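Local atomic coordinates of ribose 5-phosphate isomerase RpiB (Thermoanaerobacter tengcongensis, PDB entry 4EGS), a protein that probably hydrolyses phosphotyrosine through this N-terminal domain of the low molecular weight phosphatase family, within a longer protein that also carries an RpiB-type sugar isomerase part. Residues G43-S48 with H100-L105; F79-E84 with I95-H100. All blocks are in the same frame, centred on the assembly; numbering follows the deposited sequence.

Contact 1 of 2, residues G43-S48 with H100-L105; sequences GNTCRS and HRAKSL
H100 reaches the backbone of N44 in the phosphate-binding loop (P-loop) of a low molecular weight tyrosine phosphatase fold, the turn between strand 36-41 and helix 47-61 that starts at the predicted nucleophile C41 and here borders a bound bicarbonate. With CG anti to the backbone N (chi1 177°), the imidazole is directed at the loop, and its NE2 donates to N44 O at 3.3 Å, with 153° at the hydrogen. The carbonyl oxygen lies almost in the ring plane, whereas the donor stands well above the plane of the carbonyl, so ring edge meets oxygen off the lone-pair direction. N44 itself has the left-handed backbone conformation and extends its side chain from its anti rotamer toward 100-105. Its amide turns a face to the NE2-CE1 edge of the imidazole, the planes 81° apart, with N44 CG 3.6 Å from H100 NE2. P49 and E52 of helix 47-61 also touch the ring. Replacing H100 by an alanine would probably leave N44 O without this donor and open a gap beside the N44 amide, giving the P-loop more freedom to shift. K103 passes the N44 side chain, its backbone O 3.9 Å from N44 CB, before its own side chain bends at chi2 and leads off. The methyl of A102 fits against two successive loop carbonyls, its CB 3.7 Å from G43 O and 3.6 Å from N44 O.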
ATOM      1  N   GLY A  43       6.154  25.429   5.703  1.00 31.16           N
ATOM      2  CA  GLY A  43       5.398  26.396   4.928  1.00 31.35           C
ATOM      3  C   GLY A  43       4.807  25.849   3.642  1.00 30.20           C
ATOM      4  O   GLY A  43       4.158  26.582   2.896  1.00 31.62           O
ATOM      5  N   ASN A  44       5.033  24.563   3.384  1.00 28.95           N
ATOM      6  CA  ASN A  44       4.504  23.895   2.195  1.00 31.74           C
ATOM      7  C   ASN A  44       4.862  24.611   0.890  1.00 31.85           C
ATOM      8  O   ASN A  44       3.999  24.879   0.054  1.00 29.99           O
ATOM      9  CB  ASN A  44       2.986  23.710   2.310  1.00 33.20           C
ATOM     10  CG  ASN A  44       2.443  22.727   1.297  1.00 34.18           C
ATOM     11  OD1 ASN A  44       3.189  21.916   0.751  1.00 36.12           O
ATOM     12  ND2 ASN A  44       1.142  22.798   1.033  1.00 33.13           N
ATOM     13  N   THR A  45       6.144  24.919   0.726  1.00 33.54           N
ATOM     14  CA  THR A  45       6.617  25.640  -0.450  1.00 31.54           C
ATOM     15  C   THR A  45       7.761  24.899  -1.145  1.00 30.01           C
ATOM     16  O   THR A  45       7.844  24.881  -2.374  1.00 29.92           O
ATOM     17  CB  THR A  45       7.034  27.094  -0.086  1.00 31.20           C
ATOM     18  OG1 THR A  45       5.900  27.962  -0.207  1.00 29.31           O
ATOM     19  CG2 THR A  45       8.133  27.606  -1.002  1.00 32.40           C
ATOM     20  N   CYS A  46       8.624  24.264  -0.360  1.00 30.69           N
ATOM     21  CA  CYS A  46       9.814  23.626  -0.915  1.00 32.47           C
ATOM     22  C   CYS A  46       9.767  22.094  -0.927  1.00 31.31           C
ATOM     23  O   CYS A  46       9.494  21.494  -1.964  1.00 29.54           O
ATOM     24  CB  CYS A  46      11.075  24.134  -0.206  1.00 33.59           C
ATOM     25  SG  CYS A  46      11.392  25.901  -0.466  1.00 40.10           S
ATOM     26  N   ARG A  47      10.027  21.465   0.217  1.00 31.28           N
ATOM     27  CA  ARG A  47      10.177  20.009   0.266  1.00 32.17           C
ATOM     28  C   ARG A  47       8.877  19.245   0.009  1.00 29.70           C
ATOM     29  O   ARG A  47       8.835  18.352  -0.837  1.00 26.51           O
ATOM     30  CB  ARG A  47      10.752  19.558   1.609  1.00 33.54           C
ATOM     31  CG  ARG A  47      11.742  20.503   2.248  1.00 30.26           C
ATOM     32  CD  ARG A  47      11.315  20.766   3.678  1.00 31.54           C
ATOM     33  NE  ARG A  47      12.435  20.926   4.596  1.00 30.70           N
ATOM     34  CZ  ARG A  47      12.342  21.523   5.779  1.00 29.22           C
ATOM     35  NH1 ARG A  47      11.185  22.032   6.177  1.00 29.02           N
ATOM     36  NH2 ARG A  47      13.408  21.621   6.560  1.00 30.74           N
ATOM     37  N   SER A  48       7.834  19.579   0.763  1.00 29.88           N
ATOM     38  CA  SER A  48       6.540  18.907   0.622  1.00 30.70           C
ATOM     39  C   SER A  48       5.959  18.932  -0.799  1.00 29.48           C
ATOM     40  O   SER A  48       5.470  17.907  -1.269  1.00 29.29           O
ATOM     41  CB  SER A  48       5.520  19.428   1.644  1.00 30.59           C
ATOM     42  OG  SER A  48       5.742  18.853   2.918  1.00 31.84           O
ATOM     43  N   HIS A 100       0.959  23.795  -7.920  1.00 36.09           N
ATOM     44  CA  HIS A 100       0.879  23.686  -6.464  1.00 35.10           C
ATOM     45  C   HIS A 100       0.671  25.051  -5.815  1.00 32.02           C
ATOM     46  O   HIS A 100       1.174  26.067  -6.294  1.00 31.36           O
ATOM     47  CB  HIS A 100       2.126  23.014  -5.884  1.00 33.59           C
ATOM     48  CG  HIS A 100       2.129  22.939  -4.388  1.00 32.99           C
ATOM     49  ND1 HIS A 100       1.535  21.908  -3.693  1.00 31.21           N
ATOM     50  CD2 HIS A 100       2.644  23.775  -3.454  1.00 31.70           C
ATOM     51  CE1 HIS A 100       1.690  22.108  -2.396  1.00 30.26           C
ATOM     52  NE2 HIS A 100       2.358  23.234  -2.224  1.00 30.44           N
ATOM     53  N   ARG A 101      -0.086  25.060  -4.725  1.00 33.74           N
ATOM     54  CA  ARG A 101      -0.302  26.266  -3.945  1.00 32.80           C
ATOM     55  C   ARG A 101      -0.183  25.914  -2.466  1.00 33.93           C
ATOM     56  O   ARG A 101      -0.681  24.876  -2.028  1.00 34.96           O
ATOM     57  CB  ARG A 101      -1.679  26.859  -4.244  1.00 33.00           C
ATOM     58  CG  ARG A 101      -1.657  28.333  -4.621  1.00 35.04           C
ATOM     59  CD  ARG A 101      -1.842  28.542  -6.118  1.00 33.35           C
ATOM     60  NE  ARG A 101      -0.737  27.997  -6.901  1.00 34.42           N
ATOM     61  CZ  ARG A 101      -0.674  28.036  -8.229  1.00 32.57           C
ATOM     62  NH1 ARG A 101      -1.655  28.594  -8.925  1.00 28.58           N
ATOM     63  NH2 ARG A 101       0.368  27.516  -8.861  1.00 33.83           N
ATOM     64  N   ALA A 102       0.487  26.771  -1.701  1.00 33.34           N
ATOM     65  CA  ALA A 102       0.723  26.504  -0.285  1.00 34.97           C
ATOM     66  C   ALA A 102      -0.579  26.410   0.505  1.00 36.55           C
ATOM     67  O   ALA A 102      -1.441  27.282   0.408  1.00 35.70           O
ATOM     68  CB  ALA A 102       1.636  27.566   0.314  1.00 32.06           C
ATOM     69  N   LYS A 103      -0.716  25.340   1.280  1.00 34.87           N
ATOM     70  CA  LYS A 103      -1.890  25.149   2.121  1.00 37.37           C
ATOM     71  C   LYS A 103      -1.461  24.917   3.565  1.00 38.21           C
ATOM     72  O   LYS A 103      -0.568  24.109   3.828  1.00 36.64           O
ATOM     73  CB  LYS A 103      -2.698  23.942   1.640  1.00 36.03           C
ATOM     74  CG  LYS A 103      -2.805  23.800   0.133  1.00 37.61           C
ATOM     75  CD  LYS A 103      -3.883  24.693  -0.452  1.00 37.46           C
ATOM     76  CE  LYS A 103      -4.017  24.447  -1.945  1.00 38.05           C
ATOM     77  NZ  LYS A 103      -5.155  25.193  -2.545  1.00 41.59           N
ATOM     78  N   SER A 104      -2.094  25.624   4.498  1.00 36.76           N
ATOM     79  CA  SER A 104      -1.844  25.400   5.917  1.00 37.93           C
ATOM     80  C   SER A 104      -2.652  24.194   6.381  1.00 40.66           C
ATOM     81  O   SER A 104      -3.808  24.023   5.991  1.00 41.43           O
ATOM     82  CB  SER A 104      -2.199  26.643   6.739  1.00 38.52           C
ATOM     83  OG  SER A 104      -1.905  26.452   8.113  1.00 36.40           O
ATOM     84  N   LEU A 105      -2.034  23.356   7.206  1.00 41.95           N
ATOM     85  CA  LEU A 105      -2.642  22.100   7.625  1.00 38.61           C
ATOM     86  C   LEU A 105      -3.871  22.313   8.514  1.00 42.15           C
ATOM     87  O   LEU A 105      -3.855  23.128   9.439  1.00 40.09           O
ATOM     88  CB  LEU A 105      -1.604  21.217   8.325  1.00 35.98           C
ATOM     89  CG  LEU A 105      -1.946  19.737   8.511  1.00 40.74           C
ATOM     90  CD1 LEU A 105      -0.735  18.872   8.207  1.00 38.81           C
ATOM     91  CD2 LEU A 105      -2.443  19.471   9.922  1.00 42.31           C
TER

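Contact 2 of 2, residues F79-E84 with I95-H100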
ATOM      1  N   PHE A  79       0.441  30.643  -1.824  1.00 34.33           N
ATOM      2  CA  PHE A  79       1.808  30.698  -2.329  1.00 33.29           C
ATOM      3  C   PHE A  79       2.147  29.475  -3.173  1.00 33.49           C
ATOM      4  O   PHE A  79       1.847  28.346  -2.789  1.00 35.39           O
ATOM      5  CB  PHE A  79       2.801  30.822  -1.171  1.00 32.23           C
ATOM      6  CG  PHE A  79       2.872  32.199  -0.575  1.00 32.09           C
ATOM      7  CD1 PHE A  79       1.780  32.746   0.078  1.00 34.75           C
ATOM      8  CD2 PHE A  79       4.036  32.943  -0.659  1.00 31.68           C
ATOM      9  CE1 PHE A  79       1.845  34.010   0.628  1.00 33.48           C
ATOM     10  CE2 PHE A  79       4.108  34.208  -0.110  1.00 35.00           C
ATOM     11  CZ  PHE A  79       3.010  34.743   0.535  1.00 34.67           C
ATOM     12  N   PRO A  80       2.780  29.697  -4.333  1.00 31.31           N
ATOM     13  CA  PRO A  80       3.210  28.583  -5.178  1.00 31.45           C
ATOM     14  C   PRO A  80       4.428  27.902  -4.572  1.00 32.22           C
ATOM     15  O   PRO A  80       4.986  28.408  -3.599  1.00 33.41           O
ATOM     16  CB  PRO A  80       3.607  29.278  -6.480  1.00 31.17           C
ATOM     17  CG  PRO A  80       4.054  30.630  -6.047  1.00 32.55           C
ATOM     18  CD  PRO A  80       3.145  31.002  -4.910  1.00 32.66           C
ATOM     19  N   ALA A  81       4.827  26.766  -5.131  1.00 33.62           N
ATOM     20  CA  ALA A  81       6.093  26.156  -4.757  1.00 32.14           C
ATOM     21  C   ALA A  81       7.199  27.079  -5.245  1.00 31.74           C
ATOM     22  O   ALA A  81       7.019  27.789  -6.235  1.00 31.10           O
ATOM     23  CB  ALA A  81       6.228  24.781  -5.383  1.00 30.78           C
ATOM     24  N   SER A  82       8.333  27.082  -4.552  1.00 32.22           N
ATOM     25  CA  SER A  82       9.441  27.957  -4.923  1.00 31.88           C
ATOM     26  C   SER A  82       9.895  27.685  -6.353  1.00 32.82           C
ATOM     27  O   SER A  82       9.838  26.549  -6.827  1.00 31.72           O
ATOM     28  CB  SER A  82      10.613  27.810  -3.948  1.00 32.87           C
ATOM     29  OG  SER A  82      11.123  26.490  -3.946  1.00 32.20           O
ATOM     30  N   SER A  83      10.328  28.737  -7.039  1.00 31.40           N
ATOM     31  CA  SER A  83      10.721  28.635  -8.438  1.00 29.41           C
ATOM     32  C   SER A  83      11.916  27.706  -8.625  1.00 30.88           C
ATOM     33  O   SER A  83      12.048  27.058  -9.663  1.00 33.18           O
ATOM     34  CB  SER A  83      11.029  30.019  -9.010  1.00 32.42           C
ATOM     35  OG  SER A  83      12.052  30.661  -8.272  1.00 32.83           O
ATOM     36  N   GLU A  84      12.783  27.643  -7.619  1.00 30.45           N
ATOM     37  CA  GLU A  84      13.915  26.725  -7.653  1.00 31.36           C
ATOM     38  C   GLU A  84      13.428  25.283  -7.604  1.00 30.07           C
ATOM     39  O   GLU A  84      13.873  24.442  -8.383  1.00 30.33           O
ATOM     40  CB  GLU A  84      14.878  26.989  -6.495  1.00 29.66           C
ATOM     41  CG  GLU A  84      15.769  28.207  -6.672  1.00 30.36           C
ATOM     42  CD  GLU A  84      15.116  29.488  -6.194  1.00 31.64           C
ATOM     43  OE1 GLU A  84      15.737  30.561  -6.343  1.00 34.72           O
ATOM     44  OE2 GLU A  84      13.989  29.422  -5.663  1.00 33.17           O
ATOM     45  N   ILE A  95       9.106  16.454 -13.885  1.00 38.45           N
ATOM     46  CA  ILE A  95       7.823  16.735 -13.249  1.00 36.64           C
ATOM     47  C   ILE A  95       7.649  18.245 -13.106  1.00 33.93           C
ATOM     48  O   ILE A  95       8.630  18.988 -13.065  1.00 34.76           O
ATOM     49  CB  ILE A  95       7.688  16.029 -11.881  1.00 33.99           C
ATOM     50  CG1 ILE A  95       6.214  15.821 -11.530  1.00 34.85           C
ATOM     51  CG2 ILE A  95       8.397  16.811 -10.797  1.00 31.14           C
ATOM     52  CD1 ILE A  95       5.444  15.052 -12.584  1.00 35.95           C
ATOM     53  N   ASP A  96       6.403  18.698 -13.037  1.00 34.09           N
ATOM     54  CA  ASP A  96       6.112  20.125 -13.109  1.00 33.52           C
ATOM     55  C   ASP A  96       5.923  20.799 -11.750  1.00 37.20           C
ATOM     56  O   ASP A  96       6.691  21.689 -11.388  1.00 39.06           O
ATOM     57  CB  ASP A  96       4.880  20.372 -13.981  1.00 34.55           C
ATOM     58  CG  ASP A  96       4.787  21.804 -14.462  1.00 35.10           C
ATOM     59  OD1 ASP A  96       5.541  22.654 -13.946  1.00 36.43           O
ATOM     60  OD2 ASP A  96       3.966  22.082 -15.361  1.00 34.43           O
ATOM     61  N   ILE A  97       4.883  20.384 -11.030  1.00 33.62           N
ATOM     62  CA  ILE A  97       4.437  21.021  -9.780  1.00 33.04           C
ATOM     63  C   ILE A  97       4.152  22.532  -9.886  1.00 34.46           C
ATOM     64  O   ILE A  97       4.072  23.232  -8.874  1.00 36.03           O
ATOM     65  CB  ILE A  97       5.344  20.676  -8.546  1.00 30.77           C
ATOM     66  CG1 ILE A  97       6.542  21.623  -8.411  1.00 28.73           C
ATOM     67  CG2 ILE A  97       5.790  19.224  -8.603  1.00 29.15           C
ATOM     68  CD1 ILE A  97       7.272  21.504  -7.090  1.00 25.97           C
ATOM     69  N   SER A  98       3.957  23.020 -11.110  1.00 34.04           N
ATOM     70  CA  SER A  98       3.640  24.433 -11.329  1.00 34.39           C
ATOM     71  C   SER A  98       2.282  24.817 -10.756  1.00 34.76           C
ATOM     72  O   SER A  98       2.043  25.983 -10.445  1.00 32.43           O
ATOM     73  CB  SER A  98       3.664  24.788 -12.817  1.00 33.49           C
ATOM     74  OG  SER A  98       4.979  24.740 -13.342  1.00 35.47           O
ATOM     75  N   ASP A  99       1.391  23.838 -10.628  1.00 35.13           N
ATOM     76  CA  ASP A  99       0.034  24.101 -10.161  1.00 35.38           C
ATOM     77  C   ASP A  99      -0.143  23.935  -8.651  1.00 34.35           C
ATOM     78  O   ASP A  99      -1.269  23.942  -8.156  1.00 33.66           O
ATOM     79  CB  ASP A  99      -0.978  23.229 -10.909  1.00 35.91           C
ATOM     80  N   HIS A 100       0.959  23.795  -7.920  1.00 36.09           N
ATOM     81  CA  HIS A 100       0.879  23.686  -6.464  1.00 35.10           C
ATOM     82  C   HIS A 100       0.671  25.051  -5.815  1.00 32.02           C
ATOM     83  O   HIS A 100       1.174  26.067  -6.294  1.00 31.36           O
ATOM     84  CB  HIS A 100       2.126  23.014  -5.884  1.00 33.59           C
ATOM     85  CG  HIS A 100       2.129  22.939  -4.388  1.00 32.99           C
ATOM     86  ND1 HIS A 100       1.535  21.908  -3.693  1.00 31.21           N
ATOM     87  CD2 HIS A 100       2.644  23.775  -3.454  1.00 31.70           C
ATOM     88  CE1 HIS A 100       1.690  22.108  -2.396  1.00 30.26           C
ATOM     89  NE2 HIS A 100       2.358  23.234  -2.224  1.00 30.44           N
TER
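Apolar packing centres on A81, which lies just ahead of helix 83-93: its CB meets CD1 of I97 at 3.8 Å. I97 has a left-handed backbone conformation, and its CG1 lies between the backbone N and the carbonyl carbon (chi1 87°); the chain then runs extended and carries CD1 to the methyl of A81. The ring of H100 adds a second wall with its CD2 carbon, 4.2 Å from A81 CB, while A81 N lies near the plane of the imidazole at its edge. V86 and L89 of helix 83-93 also touch I97, and P49 of helix 47-61 reaches A81, so this small hydrophobic patch joins two helices of the phosphatase domain to the returning chain.

Polar contact is confined to the backbone: P80 CA directs its hydrogen at H100 O, a CA-H...O contact of 3.4 Å with 153° at the hydrogen. The ring of P80 stays near the same oxygen through CB.

Within 95-100, a type I turn from I97 to H100 sets both residues against A81, its H100 N to I97 O bond weak. With no conventional hydrogen bond between 79-84 and 95-100, the direct contact between them rests on van der Waals fit and one polarised C-H group.

In the fold
Contact 2 is nested along the chain inside the loop closed by contact 1, and H100 belongs to both: its NE2 serves the P-loop in contact 1, its CD2 and carbonyl oxygen the 79-84 side in contact 2. Contact 1 lies nearer the middle of the domain, includes part of the predicted active site, and is the more polar; contact 2 lies farther out, mixing buried A81 and H100 with exposed F79 and P80, and is mainly apolar. Both involve loop segments leading into helices, 47-61 and 83-93 respectively. A probable backbone hydrogen bond from S82 N to T45 O joins 79-84 to the P-loop; one from A102 N to F79 O is doubtful.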